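Local coordinates for protein transcriptional regulator, TetR family (Agrobacterium tumefaciens, PDB 3C2B) that probably binds DNA through a helix-turn-helix near its N-terminus and regulates transcription of target genes, at residues D99-L104 / S174-R179; R134-I139 / E163-F168. One frame throughout, in Å; residues are numbered along the deposited sequence. Where two conformers were deposited one is given.

How the contacts relate
Both contacts belong to the all-helical C-terminal domain and both are buried, yet they differ in chemistry. Contact 1 sets the end of helix 86-104 against the start of helix 176-181, mostly through leucines and one histidine, with a single water near their polar atoms. Contact 2 joins the start of helix 137-152 to helix 161-173 by an arginine and a tyrosine whose polar ends share an aspartate just beyond the segment, with an isoleucine methyl beside the phenol oxygen. The two meet where L100 CD1 packs on I139 CG2 at 4.0 Å. Helix 161-173 runs directly before helix 176-181, contact 2 is nested inside the loop closed by contact 1, and both touch the second subunit.

Contact 1 of 2, residues D99-L104 / S174-R179; sequences DLLDVL and SDLHVR
L104 lays its CD2 methyl over one face of the H177 imidazole, a CH-pi contact with the carbon 3.8 Å from the centroid of the H177 ring and 17° off its normal. The methyl is shifted toward the rim, nearest to CE1, and the two side chains cross at about a right angle. Further back along the leucine, L104 CB comes to 4.0 Å from H177 CD2, which brings the inner part of the side chain against the ring as well. Alongside this pair, L101 and L176 touch through one methyl each, CD2 of L101 to CD2 of L176 at 3.8 Å, a purely apolar meeting.

One water lies beside the polar atoms of the L104-H177 pair, hydrogen-bonded to H177 NE2 at 2.9 Å. Its modelled distance of 2.5 Å to L104 O is doubtfully short, but the water appears to link this carbonyl, in the last turn of helix 86-104, to the imidazole.

The contact lies in the helical C-terminal domain of a TetR-family protein, where the end of one long helix meets the start of the short helix 176-181. S174, with positive phi, breaks from the preceding helix 161-173, and D175 takes the N-cap position of the next one without making a capping bond through its side chain. The new helix then carries L176 and H177 to the leucines. H177 has CG anti to the backbone N (chi1 -168°), which swings the ring out to L104.

Around this, L104 also packs on V173, while L101 and L176 share F190 of helix 190-205 as a neighbour. H177 packs on V178 of the second subunit, and S174 OG hydrogen-bonds to R166 O of that subunit.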
loop_
_atom_site.group_PDB
_atom_site.type_symbol
_atom_site.label_atom_id
_atom_site.label_comp_id
_atom_site.label_asym_id
_atom_site.label_seq_id
_atom_site.Cartn_x
_atom_site.Cartn_y
_atom_site.Cartn_z
ATOM N N ASP A 99 -10.112 11.050 -8.101
ATOM C CA ASP A 99 -11.141 10.168 -7.526
ATOM C C ASP A 99 -10.533 8.924 -6.815
ATOM O O ASP A 99 -10.940 8.578 -5.726
ATOM C CB ASP A 99 -12.089 9.677 -8.619
ATOM C CG ASP A 99 -12.971 10.765 -9.177
ATOM O OD1 ASP A 99 -13.049 11.875 -8.602
ATOM O OD2 ASP A 99 -13.629 10.495 -10.207
ATOM N N LEU A 100 -9.585 8.255 -7.435
ATOM C CA LEU A 100 -8.894 7.103 -6.784
ATOM C C LEU A 100 -8.264 7.481 -5.416
ATOM O O LEU A 100 -8.524 6.839 -4.388
ATOM C CB LEU A 100 -7.839 6.479 -7.713
ATOM C CG LEU A 100 -7.006 5.304 -7.088
ATOM C CD1 LEU A 100 -7.912 4.176 -6.514
ATOM C CD2 LEU A 100 -6.028 4.689 -8.137
ATOM N N LEU A 101 -7.468 8.547 -5.423
ATOM C CA LEU A 101 -6.794 9.018 -4.230
ATOM C C LEU A 101 -7.811 9.325 -3.115
ATOM O O LEU A 101 -7.656 8.916 -1.962
ATOM C CB LEU A 101 -5.966 10.246 -4.597
ATOM C CG LEU A 101 -4.710 9.866 -5.383
ATOM C CD1 LEU A 101 -4.148 11.106 -6.129
ATOM C CD2 LEU A 101 -3.629 9.083 -4.514
ATOM N N ASP A 102 -8.857 10.037 -3.516
ATOM C CA ASP A 102 -9.934 10.421 -2.653
ATOM C C ASP A 102 -10.666 9.204 -2.104
ATOM O O ASP A 102 -10.981 9.162 -0.947
ATOM C CB ASP A 102 -10.865 11.287 -3.479
ATOM C CG ASP A 102 -11.473 12.345 -2.699
ATOM O OD1 ASP A 102 -10.740 13.256 -2.251
ATOM O OD2 ASP A 102 -12.683 12.276 -2.544
ATOM N N VAL A 103 -10.965 8.214 -2.926
ATOM C CA VAL A 103 -11.581 6.955 -2.427
ATOM C C VAL A 103 -10.598 6.286 -1.412
ATOM O O VAL A 103 -10.989 5.877 -0.318
ATOM C CB VAL A 103 -11.903 5.982 -3.599
ATOM C CG1 VAL A 103 -11.961 4.523 -3.138
ATOM C CG2 VAL A 103 -13.222 6.358 -4.347
ATOM N N LEU A 104 -9.324 6.157 -1.753
ATOM C CA LEU A 104 -8.403 5.499 -0.782
ATOM C C LEU A 104 -8.280 6.216 0.557
ATOM O O LEU A 104 -8.171 5.567 1.613
ATOM C CB LEU A 104 -7.024 5.300 -1.386
ATOM C CG LEU A 104 -7.072 4.448 -2.679
ATOM C CD1 LEU A 104 -5.686 4.410 -3.409
ATOM C CD2 LEU A 104 -7.671 3.005 -2.396
ATOM N N SER A 174 1.532 5.217 -5.547
ATOM C CA SER A 174 2.781 4.684 -4.947
ATOM C C SER A 174 2.522 4.019 -3.583
ATOM O O SER A 174 1.640 3.168 -3.470
ATOM C CB SER A 174 3.825 5.804 -4.888
ATOM O OG SER A 174 5.037 5.346 -4.368
ATOM N N ASP A 175 3.221 4.409 -2.523
ATOM C CA ASP A 175 2.967 3.770 -1.214
ATOM C C ASP A 175 1.936 4.545 -0.368
ATOM O O ASP A 175 1.810 4.302 0.805
ATOM C CB ASP A 175 4.284 3.592 -0.427
ATOM C CG ASP A 175 4.939 4.926 -0.126
ATOM O OD1 ASP A 175 4.662 5.936 -0.827
ATOM O OD2 ASP A 175 5.739 4.974 0.797
ATOM N N LEU A 176 1.190 5.478 -0.960
ATOM C CA LEU A 176 0.376 6.336 -0.132
ATOM C C LEU A 176 -0.751 5.608 0.594
ATOM O O LEU A 176 -1.157 6.028 1.671
ATOM C CB LEU A 176 -0.184 7.487 -0.973
ATOM C CG LEU A 176 -1.053 8.452 -0.186
ATOM C CD1 LEU A 176 -0.213 9.311 0.814
ATOM C CD2 LEU A 176 -1.840 9.307 -1.139
ATOM N N HIS A 177 -1.295 4.536 -0.005
ATOM C CA HIS A 177 -2.405 3.820 0.641
ATOM C C HIS A 177 -1.923 3.127 1.924
ATOM O O HIS A 177 -2.513 3.337 2.990
ATOM C CB HIS A 177 -3.076 2.835 -0.341
ATOM C CG HIS A 177 -4.370 2.283 0.149
ATOM N ND1 HIS A 177 -4.952 1.162 -0.394
ATOM C CD2 HIS A 177 -5.235 2.736 1.097
ATOM C CE1 HIS A 177 -6.127 0.947 0.195
ATOM N NE2 HIS A 177 -6.309 1.877 1.117
ATOM N N VAL A 178 -0.843 2.348 1.826
ATOM C CA VAL A 178 -0.112 1.822 3.001
ATOM C C VAL A 178 0.215 2.923 4.067
ATOM O O VAL A 178 -0.173 2.784 5.229
ATOM C CB VAL A 178 1.130 0.912 2.610
ATOM C CG1 VAL A 178 1.850 0.401 3.838
ATOM C CG2 VAL A 178 0.694 -0.287 1.799
ATOM N N ARG A 179 0.841 4.039 3.684
ATOM C CA ARG A 179 1.069 5.106 4.673
ATOM C C ARG A 179 -0.187 5.583 5.421
ATOM O O ARG A 179 -0.140 5.805 6.633
ATOM C CB ARG A 179 1.827 6.289 4.048
ATOM C CG ARG A 179 3.170 5.812 3.391
ATOM C CD ARG A 179 4.066 6.945 2.890
ATOM N NE ARG A 179 4.549 7.780 3.983
ATOM C CZ ARG A 179 5.566 7.482 4.807
ATOM N NH1 ARG A 179 5.879 8.341 5.787
ATOM N NH2 ARG A 179 6.251 6.330 4.685
HETATM O O HOH W 1 -8.723 3.155 1.991
#

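Contact 2 of 2, residues R134-I139 / E163-F168; sequences RGRRQI and EAYRSF
Y165 extends its ring toward segment 134-139 with CG anti to the backbone N (chi1 178°), while R136 comes from the opposite direction on a chain bent at chi3 (69°). The phenol oxygen is the atom that does the touching: Y165 OH sits 3.5 Å from I139 CG2, with the isoleucine crossing the tyrosine at about a right angle. R136 NE is 4.0 Å from Y165 OH, too far for a bond, and the guanidinium and phenol ring planes stand 80° apart, so the two groups do not stack.

What holds both polar ends is D140, one residue beyond the segment. Its OD1 is hydrogen-bonded to the tyrosine hydroxyl. The same carboxylate oxygen forms a salt bridge with NE of R136. In this chain R136 NH1 also has a salt bridge to D175 of the second subunit; the reciprocal pair is long and weak.

R136 occupies the N-cap position of helix 137-152. From helix 161-173, Y165 reaches across to A143 and I147 farther along helix 137-152, and both Y165 and I139 rest on F96 of helix 86-104, which places the contact where three helices of the C-terminal domain meet.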
loop_
_atom_site.group_PDB
_atom_site.type_symbol
_atom_site.label_atom_id
_atom_site.label_comp_id
_atom_site.label_asym_id
_atom_site.label_seq_id
_atom_site.Cartn_x
_atom_site.Cartn_y
_atom_site.Cartn_z
ATOM N N ARG A 134 -14.247 -7.492 -4.281
ATOM C CA ARG A 134 -15.433 -6.661 -4.504
ATOM C C ARG A 134 -15.205 -5.200 -4.164
ATOM O O ARG A 134 -15.958 -4.323 -4.615
ATOM C CB ARG A 134 -16.617 -7.207 -3.688
ATOM C CG ARG A 134 -16.636 -8.743 -3.532
ATOM C CD ARG A 134 -18.028 -9.246 -3.069
ATOM N NE ARG A 134 -17.940 -10.624 -2.581
ATOM C CZ ARG A 134 -18.847 -11.213 -1.797
ATOM N NH1 ARG A 134 -19.928 -10.553 -1.390
ATOM N NH2 ARG A 134 -18.669 -12.469 -1.415
ATOM N N GLY A 135 -14.172 -4.967 -3.348
ATOM C CA GLY A 135 -13.835 -3.665 -2.781
ATOM C C GLY A 135 -13.480 -2.561 -3.755
ATOM O O GLY A 135 -13.676 -1.384 -3.444
ATOM N N ARG A 136 -12.971 -2.900 -4.934
ATOM C CA ARG A 136 -12.506 -1.844 -5.818
ATOM C C ARG A 136 -13.013 -1.976 -7.246
ATOM O O ARG A 136 -12.491 -1.346 -8.150
ATOM C CB ARG A 136 -10.981 -1.795 -5.784
ATOM C CG ARG A 136 -10.373 -0.381 -5.929
ATOM C CD ARG A 136 -8.860 -0.502 -5.897
ATOM N NE ARG A 136 -8.304 -1.155 -7.088
ATOM C CZ ARG A 136 -7.268 -1.998 -7.058
ATOM N NH1 ARG A 136 -6.713 -2.325 -5.885
ATOM N NH2 ARG A 136 -6.783 -2.518 -8.186
ATOM N N ARG A 137 -14.054 -2.789 -7.414
ATOM C CA ARG A 137 -14.571 -3.206 -8.704
ATOM C C ARG A 137 -15.044 -2.050 -9.585
ATOM O O ARG A 137 -14.854 -2.073 -10.795
ATOM C CB ARG A 137 -15.671 -4.246 -8.463
ATOM C CG ARG A 137 -16.898 -4.220 -9.377
ATOM C CD ARG A 137 -17.783 -5.394 -9.019
ATOM N NE ARG A 137 -16.960 -6.507 -8.553
ATOM C CZ ARG A 137 -17.410 -7.544 -7.868
ATOM N NH1 ARG A 137 -18.696 -7.635 -7.578
ATOM N NH2 ARG A 137 -16.570 -8.491 -7.491
ATOM N N GLN A 138 -15.653 -1.047 -8.964
ATOM C CA GLN A 138 -16.259 0.082 -9.682
ATOM C C GLN A 138 -15.163 1.031 -10.181
ATOM O O GLN A 138 -15.183 1.468 -11.343
ATOM C CB GLN A 138 -17.315 0.827 -8.825
ATOM C CG GLN A 138 -18.782 0.297 -8.933
ATOM C CD GLN A 138 -19.580 0.892 -10.101
ATOM O OE1 GLN A 138 -20.786 1.102 -9.990
ATOM N NE2 GLN A 138 -18.907 1.173 -11.217
ATOM N N ILE A 139 -14.229 1.339 -9.293
ATOM C CA ILE A 139 -13.003 2.018 -9.640
ATOM C C ILE A 139 -12.265 1.297 -10.781
ATOM O O ILE A 139 -11.883 1.944 -11.764
ATOM C CB ILE A 139 -12.110 2.242 -8.385
ATOM C CG1 ILE A 139 -12.445 3.603 -7.734
ATOM C CG2 ILE A 139 -10.599 2.187 -8.699
ATOM C CD1 ILE A 139 -12.213 4.881 -8.637
ATOM N N GLU A 163 -1.742 -4.472 -17.244
ATOM C CA GLU A 163 -0.425 -4.006 -16.925
ATOM C C GLU A 163 -0.344 -2.474 -17.068
ATOM O O GLU A 163 0.263 -1.800 -16.248
ATOM C CB GLU A 163 0.546 -4.733 -17.845
ATOM C CG GLU A 163 1.985 -4.457 -17.648
ATOM C CD GLU A 163 2.599 -4.998 -16.360
ATOM O OE1 GLU A 163 2.081 -5.950 -15.738
ATOM O OE2 GLU A 163 3.658 -4.460 -16.000
ATOM N N ALA A 164 -1.001 -1.939 -18.094
ATOM C CA ALA A 164 -1.141 -0.505 -18.226
ATOM C C ALA A 164 -1.866 0.052 -17.023
ATOM O O ALA A 164 -1.456 1.064 -16.505
ATOM C CB ALA A 164 -1.876 -0.127 -19.505
ATOM N N TYR A 165 -2.954 -0.590 -16.592
ATOM C CA TYR A 165 -3.686 -0.120 -15.379
ATOM C C TYR A 165 -2.840 -0.283 -14.119
ATOM O O TYR A 165 -2.780 0.620 -13.256
ATOM C CB TYR A 165 -5.070 -0.797 -15.241
ATOM C CG TYR A 165 -5.863 -0.404 -13.980
ATOM C CD1 TYR A 165 -5.764 0.893 -13.438
ATOM C CD2 TYR A 165 -6.737 -1.307 -13.362
ATOM C CE1 TYR A 165 -6.466 1.275 -12.300
ATOM C CE2 TYR A 165 -7.486 -0.905 -12.202
ATOM C CZ TYR A 165 -7.340 0.393 -11.705
ATOM O OH TYR A 165 -8.007 0.808 -10.559
ATOM N N ARG A 166 -2.148 -1.417 -14.024
ATOM C CA ARG A 166 -1.178 -1.655 -12.950
ATOM C C ARG A 166 -0.165 -0.500 -12.772
ATOM O O ARG A 166 0.034 0.013 -11.613
ATOM C CB ARG A 166 -0.487 -3.060 -13.100
ATOM C CG ARG A 166 0.347 -3.442 -11.872
ATOM C CD ARG A 166 1.201 -4.737 -12.056
ATOM N NE ARG A 166 1.943 -5.057 -10.841
ATOM C CZ ARG A 166 3.059 -4.435 -10.428
ATOM N NH1 ARG A 166 3.608 -3.465 -11.143
ATOM N NH2 ARG A 166 3.628 -4.771 -9.291
ATOM N N SER A 167 0.458 -0.102 -13.886
ATOM C CA SER A 167 1.404 1.001 -13.917
ATOM C C SER A 167 0.734 2.314 -13.495
ATOM O O SER A 167 1.260 3.022 -12.662
ATOM C CB SER A 167 1.988 1.195 -15.316
ATOM O OG SER A 167 2.832 0.107 -15.685
ATOM N N PHE A 168 -0.421 2.618 -14.057
ATOM C CA PHE A 168 -1.154 3.840 -13.746
ATOM C C PHE A 168 -1.473 3.894 -12.275
ATOM O O PHE A 168 -1.270 4.927 -11.619
ATOM C CB PHE A 168 -2.447 3.878 -14.563
ATOM C CG PHE A 168 -3.151 5.217 -14.580
ATOM C CD1 PHE A 168 -2.445 6.425 -14.471
ATOM C CD2 PHE A 168 -4.536 5.270 -14.719
ATOM C CE1 PHE A 168 -3.123 7.654 -14.535
ATOM C CE2 PHE A 168 -5.207 6.504 -14.804
ATOM C CZ PHE A 168 -4.489 7.697 -14.700
#